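Local coordinates for peridinin-chlorophyll A protein (Amphidinium carterae, PDB 2C9E) that binds peridinin and chlorophyll a and probably serves as a water-soluble antenna that captures solar energy in the blue-green range, at residues A13-A18 / A85-F90. Sequence-based numbering, arbitrary orientation.
Sequences ATYPIA and ASKEDF. With DGD (digalactosyl diacyl glycerol (dgdg)), chain G.
Y15 carries most of this contact. It reaches from helix 2-18 to the start of helix 87-102. Its CG is anti to the backbone N (chi1 -169°), which sends the ring across to 85-90. CB lies beside F90 CD2 and CE2. CD1 comes next and lies 3.6 Å from F90 CD2. The edge of Y15 thus faces the F90 ring in a T-shaped stack, centroids 5.4 Å apart and planes at 77°. CE1 lies beside A85 O and K87 CA. Over one Y15 face, above CG, CD2, CE2 and CZ, lies K87 CG, a CH-pi contact 3.6 Å from the ring centroid. The K87 chain runs on extended, and its CE also lies near CD2 and CE2. At the tip, Y15 OH donates to A85 O over 2.7 Å, in the carbonyl plane. Stack, CH-pi contact and hydrogen bond together fix the turn of the phenol. The accepting carbonyl sits just before S86, the N-cap residue, whose OG accepts from D89 N at 2.9 Å. F90 CZ reaches the lipid chain, 3.3 Å from DGD CEB. T14 OG1 meets the F90 edge, but its main hydrogen bond goes to F10 O. A85 N is hydrogen-bonded to a peridinin. A T-shaped aromatic pair and a tyrosine-to-carbonyl hydrogen bond thus join helix 2-18 to the capped start of helix 87-102, behind F90, A18 and I17, which line part of the galactolipid pocket in this all-helical fold.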
ATOM      1  N   ALA A  13       1.721  24.610  -7.681  1.00 21.82           N
ATOM      2  CA  ALA A  13       0.789  25.033  -6.675  1.00 20.32           C
ATOM      3  C   ALA A  13       0.893  24.314  -5.334  1.00 21.16           C
ATOM      4  O   ALA A  13       0.570  24.897  -4.280  1.00 19.81           O
ATOM      5  CB  ALA A  13      -0.650  24.903  -7.243  1.00 19.61           C
ATOM      6  N   THR A  14       1.365  23.063  -5.372  1.00 21.23           N
ATOM      7  CA  THR A  14       1.385  22.232  -4.184  1.00 21.61           C
ATOM      8  C   THR A  14       2.687  22.075  -3.422  1.00 24.28           C
ATOM      9  O   THR A  14       2.675  21.809  -2.195  1.00 24.22           O
ATOM     10  CB  THR A  14       0.857  20.845  -4.539  1.00 23.26           C
ATOM     11  OG1 THR A  14       1.586  20.318  -5.657  1.00 23.63           O
ATOM     12  CG2 THR A  14      -0.596  20.923  -4.917  1.00 20.25           C
ATOM     13  N   TYR A  15       3.805  22.257  -4.132  1.00 24.03           N
ATOM     14  CA  TYR A  15       5.108  22.099  -3.529  1.00 24.29           C
ATOM     15  C   TYR A  15       5.244  22.933  -2.275  1.00 23.93           C
ATOM     16  O   TYR A  15       5.683  22.421  -1.262  1.00 25.18           O
ATOM     17  CB  TYR A  15       6.234  22.451  -4.524  1.00 24.81           C
ATOM     18  CG  TYR A  15       7.586  22.032  -4.015  1.00 27.13           C
ATOM     19  CD1 TYR A  15       8.016  20.701  -4.123  1.00 26.98           C
ATOM     20  CD2 TYR A  15       8.414  22.938  -3.339  1.00 27.38           C
ATOM     21  CE1 TYR A  15       9.224  20.282  -3.578  1.00 26.31           C
ATOM     22  CE2 TYR A  15       9.635  22.528  -2.779  1.00 28.06           C
ATOM     23  CZ  TYR A  15      10.039  21.202  -2.901  1.00 28.01           C
ATOM     24  OH  TYR A  15      11.243  20.798  -2.342  1.00 25.85           O
ATOM     25  N   PRO A  16       4.854  24.225  -2.306  1.00 24.58           N
ATOM     26  CA  PRO A  16       4.986  25.059  -1.084  1.00 24.74           C
ATOM     27  C   PRO A  16       4.130  24.564   0.080  1.00 24.68           C
ATOM     28  O   PRO A  16       4.474  24.742   1.249  1.00 24.29           O
ATOM     29  CB  PRO A  16       4.555  26.472  -1.554  1.00 24.80           C
ATOM     30  CG  PRO A  16       4.800  26.454  -3.013  1.00 24.87           C
ATOM     31  CD  PRO A  16       4.333  25.040  -3.424  1.00 24.52           C
ATOM     32  N   ILE A  17       2.986  23.965  -0.228  1.00 25.11           N
ATOM     33  CA  ILE A  17       2.136  23.412   0.835  1.00 24.45           C
ATOM     34  C   ILE A  17       2.818  22.147   1.363  1.00 24.50           C
ATOM     35  O   ILE A  17       2.864  21.904   2.575  1.00 23.54           O
ATOM     36  CB  ILE A  17       0.728  23.051   0.279  1.00 24.72           C
ATOM     37  CG1 ILE A  17       0.048  24.345  -0.213  1.00 24.08           C
ATOM     38  CG2 ILE A  17      -0.073  22.235   1.351  1.00 23.57           C
ATOM     39  CD1 ILE A  17      -1.320  24.157  -0.933  1.00 21.55           C
ATOM     40  N   ALA A  18       3.330  21.334   0.438  1.00 23.71           N
ATOM     41  CA  ALA A  18       4.052  20.113   0.797  1.00 24.38           C
ATOM     42  C   ALA A  18       5.233  20.410   1.763  1.00 26.03           C
ATOM     43  O   ALA A  18       5.482  19.662   2.740  1.00 24.38           O
ATOM     44  CB  ALA A  18       4.573  19.451  -0.472  1.00 24.32           C
ATOM     45  N   ALA A  85      11.004  15.974  -0.751  1.00 26.77           N
ATOM     46  CA  ALA A  85      11.662  15.716  -2.044  1.00 26.94           C
ATOM     47  C   ALA A  85      12.047  17.006  -2.722  1.00 25.92           C
ATOM     48  O   ALA A  85      11.595  18.073  -2.321  1.00 26.81           O
ATOM     49  CB  ALA A  85      10.728  14.919  -2.987  1.00 25.70           C
ATOM     50  N   SER A  86      12.819  16.881  -3.800  1.00 27.26           N
ATOM     51  CA  SER A  86      13.268  18.027  -4.606  1.00 26.29           C
ATOM     52  C   SER A  86      12.084  18.508  -5.470  1.00 26.65           C
ATOM     53  O   SER A  86      11.149  17.739  -5.710  1.00 23.41           O
ATOM     54  CB  SER A  86      14.513  17.595  -5.457  1.00 24.43           C
ATOM     55  OG  SER A  86      14.260  16.797  -6.610  1.00 21.39           O
ATOM     56  N   LYS A  87      12.086  19.773  -5.904  1.00 26.98           N
ATOM     57  CA  LYS A  87      10.979  20.254  -6.733  1.00 28.06           C
ATOM     58  C   LYS A  87      10.945  19.388  -8.009  1.00 28.91           C
ATOM     59  O   LYS A  87       9.892  19.104  -8.598  1.00 27.39           O
ATOM     60  CB  LYS A  87      11.182  21.728  -7.142  1.00 31.11           C
ATOM     61  CG  LYS A  87      11.001  22.787  -6.045  1.00 34.48           C
ATOM     62  CD  LYS A  87      11.115  24.247  -6.570  1.00 36.12           C
ATOM     63  CE  LYS A  87      10.810  25.276  -5.468  1.00 38.34           C
ATOM     64  NZ  LYS A  87      10.850  26.688  -5.975  1.00 42.81           N
ATOM     65  N   GLU A  88      12.133  18.991  -8.446  1.00 28.76           N
ATOM     66  CA  GLU A  88      12.286  18.161  -9.617  1.00 28.99           C
ATOM     67  C   GLU A  88      11.663  16.786  -9.399  1.00 26.66           C
ATOM     68  O   GLU A  88      10.827  16.370 -10.181  1.00 25.57           O
ATOM     69  CB  GLU A  88      13.774  18.022  -9.945  1.00 33.12           C
ATOM     70  CG  GLU A  88      14.045  17.090 -11.087  1.00 40.66           C
ATOM     71  CD  GLU A  88      15.526  16.938 -11.389  1.00 45.27           C
ATOM     72  OE1 GLU A  88      16.183  17.939 -11.804  1.00 47.63           O
ATOM     73  OE2 GLU A  88      16.025  15.804 -11.210  1.00 48.99           O
ATOM     74  N   ASP A  89      12.066  16.084  -8.347  1.00 27.01           N
ATOM     75  CA  ASP A  89      11.530  14.740  -8.075  1.00 27.72           C
ATOM     76  C   ASP A  89      10.027  14.785  -7.782  1.00 26.50           C
ATOM     77  O   ASP A  89       9.287  13.879  -8.204  1.00 25.01           O
ATOM     78  CB  ASP A  89      12.257  14.050  -6.894  1.00 30.29           C
ATOM     79  CG  ASP A  89      13.744  13.775  -7.176  1.00 33.25           C
ATOM     80  OD1 ASP A  89      14.169  13.892  -8.344  1.00 35.26           O
ATOM     81  OD2 ASP A  89      14.482  13.430  -6.227  1.00 33.49           O
ATOM     82  N   PHE A  90       9.608  15.847  -7.079  1.00 25.50           N
ATOM     83  CA  PHE A  90       8.211  16.081  -6.738  1.00 25.10           C
ATOM     84  C   PHE A  90       7.370  16.205  -7.984  1.00 25.69           C
ATOM     85  O   PHE A  90       6.373  15.504  -8.139  1.00 26.15           O
ATOM     86  CB  PHE A  90       8.036  17.366  -5.935  1.00 25.82           C
ATOM     87  CG  PHE A  90       6.623  17.569  -5.411  1.00 25.67           C
ATOM     88  CD1 PHE A  90       6.158  16.814  -4.326  1.00 24.91           C
ATOM     89  CD2 PHE A  90       5.775  18.542  -5.987  1.00 23.22           C
ATOM     90  CE1 PHE A  90       4.861  17.019  -3.787  1.00 25.67           C
ATOM     91  CE2 PHE A  90       4.484  18.764  -5.473  1.00 26.27           C
ATOM     92  CZ  PHE A  90       4.020  17.999  -4.356  1.00 24.67           C
TER
HETATM   93  C1A DGD G1332      -9.611  12.223  -2.387  1.00 25.78           C
HETATM   94  C2A DGD G1332      -8.696  11.309  -1.610  1.00 27.26           C
HETATM   95  C3A DGD G1332      -9.144   9.810  -1.701  1.00 27.10           C
HETATM   96  C4A DGD G1332      -8.048   8.871  -1.283  1.00 25.74           C
HETATM   97  C5A DGD G1332      -8.096   7.565  -2.051  1.00 23.32           C
HETATM   98  C6A DGD G1332      -7.131   6.538  -1.522  1.00 22.59           C
HETATM   99  C7A DGD G1332      -5.665   6.891  -1.766  1.00 23.51           C
HETATM  100  C8A DGD G1332      -4.677   6.115  -0.804  1.00 21.20           C
HETATM  101  C9A DGD G1332      -3.806   5.030  -1.574  1.00 22.74           C
HETATM  102  CAA DGD G1332      -2.433   5.555  -1.921  1.00 22.84           C
HETATM  103  CBA DGD G1332      -1.447   4.598  -2.607  1.00 21.13           C
HETATM  104  CCA DGD G1332      -1.020   3.346  -1.842  1.00 21.26           C
HETATM  105  CDA DGD G1332       0.080   2.631  -2.678  1.00 21.18           C
HETATM  106  CEA DGD G1332       0.673   1.361  -2.049  1.00 23.38           C
HETATM  107  CFA DGD G1332       1.521   1.602  -0.761  1.00 23.95           C
HETATM  108  CGA DGD G1332       3.027   1.649  -1.075  1.00 22.03           C
HETATM  109  CHA DGD G1332       3.859   2.298   0.029  1.00 23.21           C
HETATM  110  CIA DGD G1332       3.249   3.543   0.652  1.00 23.10           C
HETATM  111  O1A DGD G1332     -10.731  11.787  -2.677  1.00 28.33           O
HETATM  112  C1B DGD G1332      -8.172  17.031  -3.129  1.00 28.88           C
HETATM  113  C2B DGD G1332      -6.804  17.216  -3.732  1.00 28.29           C
HETATM  114  C3B DGD G1332      -5.896  18.066  -2.853  1.00 31.07           C
HETATM  115  C4B DGD G1332      -6.232  19.551  -2.989  1.00 30.64           C
HETATM  116  C5B DGD G1332      -5.021  20.445  -2.894  1.00 30.15           C
HETATM  117  C6B DGD G1332      -5.105  21.277  -1.622  1.00 31.26           C
HETATM  118  C7B DGD G1332      -3.887  21.046  -0.711  1.00 31.93           C
HETATM  119  C8B DGD G1332      -2.706  20.505  -1.466  1.00 31.68           C
HETATM  120  C9B DGD G1332      -2.215  19.184  -0.910  1.00 34.84           C
HETATM  121  CAB DGD G1332      -0.708  19.293  -0.636  1.00 35.73           C
HETATM  122  CBB DGD G1332      -0.120  17.989  -0.245  1.00 31.78           C
HETATM  123  CCB DGD G1332       1.228  17.850  -0.868  1.00 33.15           C
HETATM  124  CDB DGD G1332       1.302  16.640  -1.775  1.00 28.70           C
HETATM  125  CEB DGD G1332       1.076  17.048  -3.180  1.00 29.75           C
HETATM  126  CFB DGD G1332      -0.373  17.095  -3.531  1.00 26.56           C
HETATM  127  CGB DGD G1332      -1.004  15.710  -3.495  1.00 27.22           C
HETATM  128  CHB DGD G1332      -2.521  15.810  -3.587  1.00 24.00           C
HETATM  129  CIB DGD G1332      -3.212  15.820  -2.210  1.00 24.71           C
HETATM  130  O1B DGD G1332      -8.429  17.586  -2.036  1.00 28.21           O
HETATM  131  O1G DGD G1332      -9.536  13.522  -2.229  1.00 25.20           O
HETATM  132  C1G DGD G1332     -10.438  14.239  -3.004  1.00 24.17           C
HETATM  133  C2G DGD G1332     -10.080  15.713  -2.802  1.00 26.33           C
HETATM  134  O2G DGD G1332      -8.786  15.927  -3.495  1.00 27.48           O
HETATM  135  C3G DGD G1332     -11.212  16.567  -3.389  1.00 25.53           C
HETATM  136  O3G DGD G1332     -12.215  16.438  -2.351  1.00 24.59           O
HETATM  137  C1D DGD G1332     -13.479  16.956  -2.700  1.00 23.56           C
HETATM  138  C2D DGD G1332     -14.575  16.371  -1.743  1.00 23.41           C
HETATM  139  O2D DGD G1332     -14.661  14.957  -1.927  1.00 21.09           O
HETATM  140  C3D DGD G1332     -15.905  16.970  -2.133  1.00 24.37           C
HETATM  141  O3D DGD G1332     -16.947  16.447  -1.285  1.00 24.25           O
HETATM  142  C4D DGD G1332     -15.839  18.504  -2.105  1.00 25.92           C
HETATM  143  O4D DGD G1332     -15.640  18.972  -0.781  1.00 30.20           O
HETATM  144  C5D DGD G1332     -14.663  18.968  -2.939  1.00 28.03           C
HETATM  145  O5D DGD G1332     -15.360  21.239  -3.192  1.00 36.97           O
HETATM  146  C6D DGD G1332     -14.372  20.414  -2.610  1.00 31.00           C
HETATM  147  O6D DGD G1332     -13.428  18.369  -2.555  1.00 24.84           O
HETATM  148  C1E DGD G1332     -15.861  22.183  -2.229  1.00 41.77           C
HETATM  149  C2E DGD G1332     -17.327  22.451  -2.528  1.00 43.44           C
HETATM  150  O2E DGD G1332     -18.075  21.223  -2.387  1.00 44.74           O
HETATM  151  C3E DGD G1332     -17.398  22.964  -4.007  1.00 44.03           C
HETATM  152  O3E DGD G1332     -18.738  23.347  -4.337  1.00 43.20           O
HETATM  153  C4E DGD G1332     -16.466  24.165  -4.131  1.00 43.63           C
HETATM  154  O4E DGD G1332     -16.859  25.142  -3.169  1.00 43.89           O
HETATM  155  C5E DGD G1332     -15.036  23.696  -3.790  1.00 45.30           C
HETATM  156  O6E DGD G1332     -15.133  23.421  -2.395  1.00 43.66           O
HETATM  157  C6E DGD G1332     -14.028  24.833  -3.998  1.00 47.13           C
HETATM  158  O5E DGD G1332     -13.766  25.043  -5.389  1.00 51.10           O